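Local coordinates for protein dienelactone hydrolase (Anabaena variabilis, PDB 2O2G) that is probably a hydrolase of the dienelactone hydrolase family, with the alpha/beta-hydrolase fold of that clan, at residues G26-P31 with P109-L114; I37-H42 with A66-D71. All blocks are in the same frame, centred on the assembly; numbering follows the deposited sequence.

Interaction 1 (G26-P31 with P109-L114); sequences GNLVIP and PDTQHL. With EDO (1,2-ethanediol), chain D.
Leu28 and Ile30 meet Thr111 in a small apolar contact between the end of strand 22-29 and the loop that runs from helix 91-107 into strand 115-121. No hydrogen bond crosses it; the join is made by methyl groups. Ile30 does most of the touching: its CD1 lies 3.7 Å from Thr111 CG2, the two side chains crossing at about a right angle. CD1 also reaches the backbone, 3.8 Å from Asp110 O, and then Leu114 CD1 at 4.3 Å. Ile30 CG1 stands anti to its own carbonyl carbon (chi1 -58°), and CD1 continues outward from it to the loop. Leu28 approaches the same methyl from the strand, tip to tip, with its CD1 4.1 Å from Thr111 CG2. One threonine methyl is thus shared by Leu28, on the strand, and Ile30, just beyond its end, which point to the same side, while Val29 between them is turned to the other face and packs on Thr67.

The loop itself is held by a type I turn from Thr111 to Leu114, closed by Leu114 N to Thr111 O at 2.8 Å. Thr111 OG1 hydrogen-bonds to Leu105 O in the preceding helix. With its hydroxyl engaged there, Thr111 presents only its methyl to Leu28 and Ile30, so this contact rests on hydrophobic and van der Waals packing, with no polar pairing to set its register.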
ATOM      1  N   GLY A  26      14.100  -3.103  -0.697  1.00 25.01           N
ATOM      2  CA  GLY A  26      12.886  -3.821  -0.428  1.00 18.72           C
ATOM      3  C   GLY A  26      13.081  -5.042   0.410  1.00 21.55           C
ATOM      4  O   GLY A  26      14.177  -5.584   0.493  1.00 17.37           O
ATOM      5  N   ASN A  27      11.980  -5.483   1.004  1.00 20.61           N
ATOM      6  CA  ASN A  27      12.007  -6.697   1.794  0.50 22.92           C
ATOM      7  C   ASN A  27      10.852  -7.544   1.200  1.00 22.14           C
ATOM      8  O   ASN A  27       9.653  -7.183   1.291  1.00 22.95           O
ATOM      9  CB  ASN A  27      11.949  -6.391   3.316  0.50 22.07           C
ATOM     10  CG  ASN A  27      13.233  -5.610   3.878  0.50 28.63           C
ATOM     11  OD1 ASN A  27      14.368  -5.690   3.358  0.50 31.70           O
ATOM     12  ND2 ASN A  27      13.027  -4.905   4.995  0.50 30.82           N
ATOM     13  N   LEU A  28      11.250  -8.641   0.529  1.00 22.10           N
ATOM     14  CA  LEU A  28      10.334  -9.540  -0.154  1.00 24.02           C
ATOM     15  C   LEU A  28      10.148 -10.831   0.590  1.00 23.45           C
ATOM     16  O   LEU A  28      11.129 -11.503   0.952  1.00 23.55           O
ATOM     17  CB  LEU A  28      10.887  -9.866  -1.548  1.00 27.07           C
ATOM     18  CG  LEU A  28      10.113 -10.779  -2.509  1.00 24.74           C
ATOM     19  CD1 LEU A  28       8.773 -10.201  -2.996  1.00 23.17           C
ATOM     20  CD2 LEU A  28      11.036 -11.066  -3.693  1.00 22.95           C
ATOM     21  N   VAL A  29       8.894 -11.180   0.838  1.00 24.06           N
ATOM     22  CA  VAL A  29       8.574 -12.480   1.452  1.00 23.49           C
ATOM     23  C   VAL A  29       7.536 -13.172   0.569  1.00 24.90           C
ATOM     24  O   VAL A  29       6.529 -12.571   0.249  1.00 24.48           O
ATOM     25  CB  VAL A  29       7.948 -12.339   2.857  1.00 21.76           C
ATOM     26  CG1 VAL A  29       7.574 -13.706   3.401  1.00 22.24           C
ATOM     27  CG2 VAL A  29       8.878 -11.647   3.802  1.00 31.08           C
ATOM     28  N   ILE A  30       7.760 -14.440   0.210  1.00 20.50           N
ATOM     29  CA  ILE A  30       6.803 -15.169  -0.642  1.00 22.98           C
ATOM     30  C   ILE A  30       6.488 -16.514  -0.021  1.00 22.76           C
ATOM     31  O   ILE A  30       7.282 -17.454  -0.176  1.00 25.70           O
ATOM     32  CB  ILE A  30       7.366 -15.443  -2.062  1.00 24.19           C
ATOM     33  CG1 ILE A  30       7.743 -14.148  -2.767  1.00 21.45           C
ATOM     34  CG2 ILE A  30       6.297 -16.190  -2.926  1.00 24.84           C
ATOM     35  CD1 ILE A  30       8.517 -14.322  -4.059  1.00 24.63           C
ATOM     36  N   PRO A  31       5.383 -16.611   0.732  1.00 21.95           N
ATOM     37  CA  PRO A  31       5.129 -17.955   1.282  1.00 23.63           C
ATOM     38  C   PRO A  31       4.885 -19.010   0.215  1.00 25.54           C
ATOM     39  O   PRO A  31       4.426 -18.693  -0.866  1.00 24.47           O
ATOM     40  CB  PRO A  31       3.846 -17.771   2.102  1.00 21.74           C
ATOM     41  CG  PRO A  31       3.684 -16.261   2.314  1.00 23.48           C
ATOM     42  CD  PRO A  31       4.353 -15.629   1.145  1.00 20.92           C
ATOM     43  N   PRO A 109      11.258 -13.035 -12.669  1.00 26.51           N
ATOM     44  CA  PRO A 109      10.736 -14.419 -12.730  1.00 28.35           C
ATOM     45  C   PRO A 109      10.265 -15.007 -11.416  1.00 27.33           C
ATOM     46  O   PRO A 109       9.366 -15.842 -11.441  1.00 28.20           O
ATOM     47  CB  PRO A 109      11.895 -15.228 -13.297  1.00 29.57           C
ATOM     48  CG  PRO A 109      12.833 -14.207 -13.906  1.00 30.11           C
ATOM     49  CD  PRO A 109      12.639 -12.933 -13.172  1.00 26.20           C
ATOM     50  N   ASP A 110      10.823 -14.554 -10.284  1.00 28.54           N
ATOM     51  CA  ASP A 110      10.400 -15.046  -8.961  1.00 28.44           C
ATOM     52  C   ASP A 110       8.994 -14.590  -8.546  1.00 28.14           C
ATOM     53  O   ASP A 110       8.344 -15.230  -7.711  1.00 29.89           O
ATOM     54  CB  ASP A 110      11.357 -14.565  -7.870  1.00 29.99           C
ATOM     55  CG  ASP A 110      12.733 -15.170  -7.981  1.00 29.73           C
ATOM     56  OD1 ASP A 110      12.887 -16.193  -8.667  1.00 26.69           O
ATOM     57  OD2 ASP A 110      13.670 -14.582  -7.388  1.00 36.15           O
ATOM     58  N   THR A 111       8.531 -13.479  -9.097  1.00 25.87           N
ATOM     59  CA  THR A 111       7.211 -12.944  -8.730  1.00 26.14           C
ATOM     60  C   THR A 111       6.221 -12.722  -9.850  1.00 26.24           C
ATOM     61  O   THR A 111       5.083 -12.326  -9.575  1.00 27.24           O
ATOM     62  CB  THR A 111       7.379 -11.576  -8.029  1.00 30.50           C
ATOM     63  OG1 THR A 111       8.094 -10.678  -8.909  1.00 24.57           O
ATOM     64  CG2 THR A 111       8.144 -11.771  -6.731  1.00 27.18           C
ATOM     65  N   GLN A 112       6.618 -13.003 -11.093  1.00 24.29           N
ATOM     66  CA  GLN A 112       5.770 -12.729 -12.275  1.00 23.63           C
ATOM     67  C   GLN A 112       4.363 -13.321 -12.243  1.00 24.35           C
ATOM     68  O   GLN A 112       3.416 -12.770 -12.821  1.00 22.81           O
ATOM     69  CB  GLN A 112       6.498 -13.162 -13.560  1.00 24.07           C
ATOM     70  CG  GLN A 112       6.886 -14.653 -13.639  1.00 22.97           C
ATOM     71  CD  GLN A 112       7.750 -14.947 -14.834  1.00 24.47           C
ATOM     72  OE1 GLN A 112       8.227 -14.034 -15.495  1.00 27.61           O
ATOM     73  NE2 GLN A 112       7.983 -16.216 -15.096  1.00 31.94           N
ATOM     74  N   HIS A 113       4.236 -14.449 -11.567  1.00 23.43           N
ATOM     75  CA  HIS A 113       2.972 -15.151 -11.423  1.00 24.26           C
ATOM     76  C   HIS A 113       2.075 -14.569 -10.336  1.00 27.45           C
ATOM     77  O   HIS A 113       0.916 -14.975 -10.224  1.00 26.29           O
ATOM     78  CB  HIS A 113       3.239 -16.602 -11.058  1.00 23.00           C
ATOM     79  CG  HIS A 113       3.868 -16.785  -9.704  1.00 29.65           C
ATOM     80  ND1 HIS A 113       5.193 -16.486  -9.448  1.00 26.96           N
ATOM     81  CD2 HIS A 113       3.366 -17.283  -8.546  1.00 29.17           C
ATOM     82  CE1 HIS A 113       5.472 -16.781  -8.189  1.00 29.31           C
ATOM     83  NE2 HIS A 113       4.381 -17.255  -7.616  1.00 26.40           N
ATOM     84  N   LEU A 114       2.587 -13.632  -9.525  1.00 27.36           N
ATOM     85  CA  LEU A 114       1.793 -13.138  -8.413  1.00 27.02           C
ATOM     86  C   LEU A 114       0.848 -11.994  -8.775  1.00 27.34           C
ATOM     87  O   LEU A 114       1.225 -11.068  -9.495  1.00 28.28           O
ATOM     88  CB  LEU A 114       2.715 -12.741  -7.262  1.00 27.58           C
ATOM     89  CG  LEU A 114       3.561 -13.882  -6.665  1.00 22.74           C
ATOM     90  CD1 LEU A 114       4.680 -13.301  -5.812  1.00 26.55           C
ATOM     91  CD2 LEU A 114       2.715 -14.877  -5.851  1.00 25.81           C
TER
HETATM   92  C1  EDO D 225      18.165  -3.793   1.212  1.00 36.13           C
HETATM   93  O1  EDO D 225      17.028  -4.294   0.465  1.00 27.06           O
HETATM   94  C2  EDO D 225      19.516  -4.171   0.623  1.00 40.17           C
HETATM   95  O2  EDO D 225      19.472  -4.287  -0.811  1.00 37.74           O

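Interaction 2 (I37-H42 with A66-D71); sequences IVLFAH and ATLLID
The parallel strand pair Ile37-Ala41 and Ala66-Ile70 forms the two beta arms of a beta-alpha-beta unit, helix 51-63 making the crossover between them. Their short axes run 15° apart, and three backbone bonds join them: Val38 N to Ala66 O, Leu68 N to Val38 O and Phe40 N to Leu68 O, each 3.0 Å long.

Side chains alternate between the sheet faces. On one, Ile37 CG1 lies 3.5 Å from Ala66 CB, and Leu39 and Leu68 lie side by side, pointing the same way. Their CD1 and CD2 respectively are only 3.4 Å apart, a tight fit; Leu39 also packs on helix 91-107. In the alpha/beta-hydrolase fold such strands form the centre of the sheet, with helices on both faces, and here the crossover helix packs against the face of Phe40 and Leu69.

There, with CG anti to the carbonyl carbon (chi1 -75°), the Phe40 side chain lies side by side with Leu69, whose CD2 sits over one ring face in a CH-pi contact, 3.8 Å from the centroid. The ring edge faces Thr67 CG2, Phe119 meets the ring from the next strand, and Leu60 of the crossover helix packs on it too. An alanine at Phe40 would probably leave Leu69 CD2 without its ring and open a gap beside Phe119 and Leu60.

Beyond the Phe40 N to Leu68 O bond a water spans the strands, donating to Phe40 O and to Ile70 O. His42 brings its ring edge-on to the same Ile70 carbonyl, CD2 lying 3.1 Å from Ile70 O, while NE2 hydrogen-bonds to Leu72 N.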
ATOM      1  N   ILE A  37       0.441 -10.909  -4.235  1.00 26.70           N
ATOM      2  CA  ILE A  37       1.481 -10.170  -3.555  1.00 24.24           C
ATOM      3  C   ILE A  37       0.970  -8.765  -3.261  1.00 25.88           C
ATOM      4  O   ILE A  37       0.350  -8.115  -4.120  1.00 25.68           O
ATOM      5  CB  ILE A  37       2.809 -10.136  -4.332  1.00 27.12           C
ATOM      6  CG1 ILE A  37       3.925  -9.572  -3.426  1.00 21.93           C
ATOM      7  CG2 ILE A  37       2.677  -9.361  -5.626  1.00 24.43           C
ATOM      8  CD1 ILE A  37       5.320  -9.841  -3.939  1.00 32.31           C
ATOM      9  N   VAL A  38       1.230  -8.329  -2.033  1.00 25.57           N
ATOM     10  CA  VAL A  38       0.847  -7.007  -1.582  1.00 29.22           C
ATOM     11  C   VAL A  38       2.065  -6.078  -1.506  1.00 27.52           C
ATOM     12  O   VAL A  38       2.997  -6.291  -0.715  1.00 27.03           O
ATOM     13  CB  VAL A  38       0.182  -7.103  -0.222  1.00 25.12           C
ATOM     14  CG1 VAL A  38      -0.213  -5.711   0.282  1.00 27.90           C
ATOM     15  CG2 VAL A  38      -1.025  -8.048  -0.318  1.00 32.38           C
ATOM     16  N   LEU A  39       2.045  -5.053  -2.345  1.00 28.81           N
ATOM     17  CA  LEU A  39       3.064  -4.038  -2.348  1.00 26.63           C
ATOM     18  C   LEU A  39       2.618  -2.914  -1.404  1.00 28.22           C
ATOM     19  O   LEU A  39       1.511  -2.366  -1.554  1.00 22.40           O
ATOM     20  CB  LEU A  39       3.283  -3.525  -3.753  1.00 27.49           C
ATOM     21  CG  LEU A  39       4.372  -2.467  -4.007  1.00 29.85           C
ATOM     22  CD1 LEU A  39       5.790  -2.853  -3.663  1.00 27.04           C
ATOM     23  CD2 LEU A  39       4.331  -2.137  -5.456  1.00 33.32           C
ATOM     24  N   PHE A  40       3.477  -2.578  -0.437  1.00 27.41           N
ATOM     25  CA  PHE A  40       3.183  -1.544   0.569  1.00 28.13           C
ATOM     26  C   PHE A  40       3.733  -0.160   0.248  1.00 28.43           C
ATOM     27  O   PHE A  40       4.889  -0.049  -0.045  1.00 32.89           O
ATOM     28  CB  PHE A  40       3.784  -1.936   1.917  1.00 27.31           C
ATOM     29  CG  PHE A  40       3.047  -2.989   2.622  1.00 30.44           C
ATOM     30  CD1 PHE A  40       3.089  -4.292   2.175  1.00 30.84           C
ATOM     31  CD2 PHE A  40       2.341  -2.702   3.790  1.00 31.85           C
ATOM     32  CE1 PHE A  40       2.411  -5.282   2.849  1.00 34.87           C
ATOM     33  CE2 PHE A  40       1.684  -3.697   4.473  1.00 34.04           C
ATOM     34  CZ  PHE A  40       1.700  -4.980   3.995  1.00 31.84           C
ATOM     35  N   ALA A  41       2.880   0.866   0.256  1.00 27.18           N
ATOM     36  CA  ALA A  41       3.269   2.265   0.108  1.00 25.05           C
ATOM     37  C   ALA A  41       3.249   2.812   1.518  1.00 27.57           C
ATOM     38  O   ALA A  41       2.188   2.901   2.120  1.00 28.60           O
ATOM     39  CB  ALA A  41       2.266   3.018  -0.747  1.00 30.47           C
ATOM     40  N   HIS A  42       4.416   3.144   2.051  1.00 28.03           N
ATOM     41  CA  HIS A  42       4.545   3.635   3.409  1.00 28.32           C
ATOM     42  C   HIS A  42       4.124   5.092   3.451  1.00 28.54           C
ATOM     43  O   HIS A  42       3.965   5.746   2.398  1.00 32.94           O
ATOM     44  CB  HIS A  42       5.994   3.428   3.936  1.00 31.51           C
ATOM     45  CG  HIS A  42       7.052   4.138   3.122  1.00 32.88           C
ATOM     46  ND1 HIS A  42       7.185   5.514   3.098  1.00 34.90           N
ATOM     47  CD2 HIS A  42       8.017   3.660   2.297  1.00 34.44           C
ATOM     48  CE1 HIS A  42       8.182   5.846   2.290  1.00 36.88           C
ATOM     49  NE2 HIS A  42       8.715   4.738   1.806  1.00 28.72           N
ATOM     50  N   ALA A  66       2.058 -13.124  -0.364  1.00 29.06           N
ATOM     51  CA  ALA A  66       3.399 -12.589  -0.509  1.00 30.75           C
ATOM     52  C   ALA A  66       3.331 -11.130  -0.177  1.00 29.35           C
ATOM     53  O   ALA A  66       2.259 -10.518  -0.299  1.00 28.91           O
ATOM     54  CB  ALA A  66       3.907 -12.753  -1.940  1.00 33.36           C
ATOM     55  N   THR A  67       4.470 -10.562   0.234  1.00 29.01           N
ATOM     56  CA  THR A  67       4.554  -9.111   0.526  1.00 26.42           C
ATOM     57  C   THR A  67       5.879  -8.481   0.049  1.00 25.45           C
ATOM     58  O   THR A  67       6.922  -9.139   0.056  1.00 24.39           O
ATOM     59  CB  THR A  67       4.409  -8.811   2.043  1.00 19.72           C
ATOM     60  OG1 THR A  67       5.493  -9.402   2.784  1.00 24.91           O
ATOM     61  CG2 THR A  67       3.077  -9.350   2.570  1.00 31.98           C
ATOM     62  N   LEU A  68       5.802  -7.230  -0.378  1.00 24.44           N
ATOM     63  CA  LEU A  68       6.980  -6.403  -0.709  1.00 23.88           C
ATOM     64  C   LEU A  68       6.845  -5.069   0.023  1.00 25.32           C
ATOM     65  O   LEU A  68       5.969  -4.276  -0.272  1.00 26.54           O
ATOM     66  CB  LEU A  68       7.129  -6.164  -2.200  1.00 24.70           C
ATOM     67  CG  LEU A  68       8.298  -5.246  -2.603  1.00 27.27           C
ATOM     68  CD1 LEU A  68       9.633  -5.818  -2.086  1.00 27.48           C
ATOM     69  CD2 LEU A  68       8.294  -5.035  -4.115  1.00 33.92           C
ATOM     70  N   LEU A  69       7.668  -4.905   1.055  1.00 25.72           N
ATOM     71  CA  LEU A  69       7.767  -3.684   1.818  1.00 26.95           C
ATOM     72  C   LEU A  69       8.936  -2.971   1.175  1.00 27.52           C
ATOM     73  O   LEU A  69      10.031  -3.497   1.150  1.00 27.34           O
ATOM     74  CB  LEU A  69       8.048  -4.022   3.269  1.00 25.07           C
ATOM     75  CG  LEU A  69       6.839  -4.630   3.997  1.00 31.15           C
ATOM     76  CD1 LEU A  69       7.303  -5.504   5.130  1.00 25.66           C
ATOM     77  CD2 LEU A  69       5.932  -3.547   4.474  1.00 31.83           C
ATOM     78  N   ILE A  70       8.679  -1.781   0.653  1.00 26.42           N
ATOM     79  CA  ILE A  70       9.669  -1.002  -0.078  1.00 27.78           C
ATOM     80  C   ILE A  70       9.884   0.427   0.417  1.00 26.78           C
ATOM     81  O   ILE A  70       8.998   1.037   0.997  1.00 26.04           O
ATOM     82  CB  ILE A  70       9.221  -1.006  -1.557  1.00 25.94           C
ATOM     83  CG1 ILE A  70      10.395  -0.764  -2.483  1.00 35.54           C
ATOM     84  CG2 ILE A  70       8.018  -0.075  -1.819  1.00 26.95           C
ATOM     85  CD1 ILE A  70      10.097  -1.191  -3.858  1.00 42.03           C
ATOM     86  N   ASP A  71      11.077   0.956   0.211  1.00 27.03           N
ATOM     87  CA  ASP A  71      11.320   2.349   0.450  1.00 27.81           C
ATOM     88  C   ASP A  71      10.965   3.007  -0.882  1.00 29.79           C
ATOM     89  O   ASP A  71      11.537   2.672  -1.924  1.00 28.10           O
ATOM     90  CB  ASP A  71      12.791   2.622   0.791  1.00 30.47           C
ATOM     91  CG  ASP A  71      13.170   2.175   2.199  1.00 28.82           C
ATOM     92  OD1 ASP A  71      12.287   2.103   3.082  1.00 32.09           O
ATOM     93  OD2 ASP A  71      14.367   1.932   2.406  1.00 37.36           O
TER
HETATM   94  O   HOH W   1       6.808  -0.131   2.443  1.00 21.39           O

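Overall arrangement
From the N terminus, strand 12-19 leads into strand 22-29, whose end and the residues just after it carry one side of interaction 1. The chain then enters strand 36-41, crosses through helix 51-63 and returns as strand 66-70, closing the shorter loop of interaction 2. Helices 75-84 and 91-107 follow before residues 109-114 come back to strand 22-29, so the longer loop of interaction 1 encloses interaction 2 entirely. The two contacts, with centres about 10 Å apart, share one sheet: strands 22-29 and 66-70 are neighbours, joined by probable hydrogen bonds from Asn27 N to Leu69 O and Thr67 N to Val29 O. Interaction 2 ties central strands together; interaction 1 ties the sheet to the loop leading into strand 115-121.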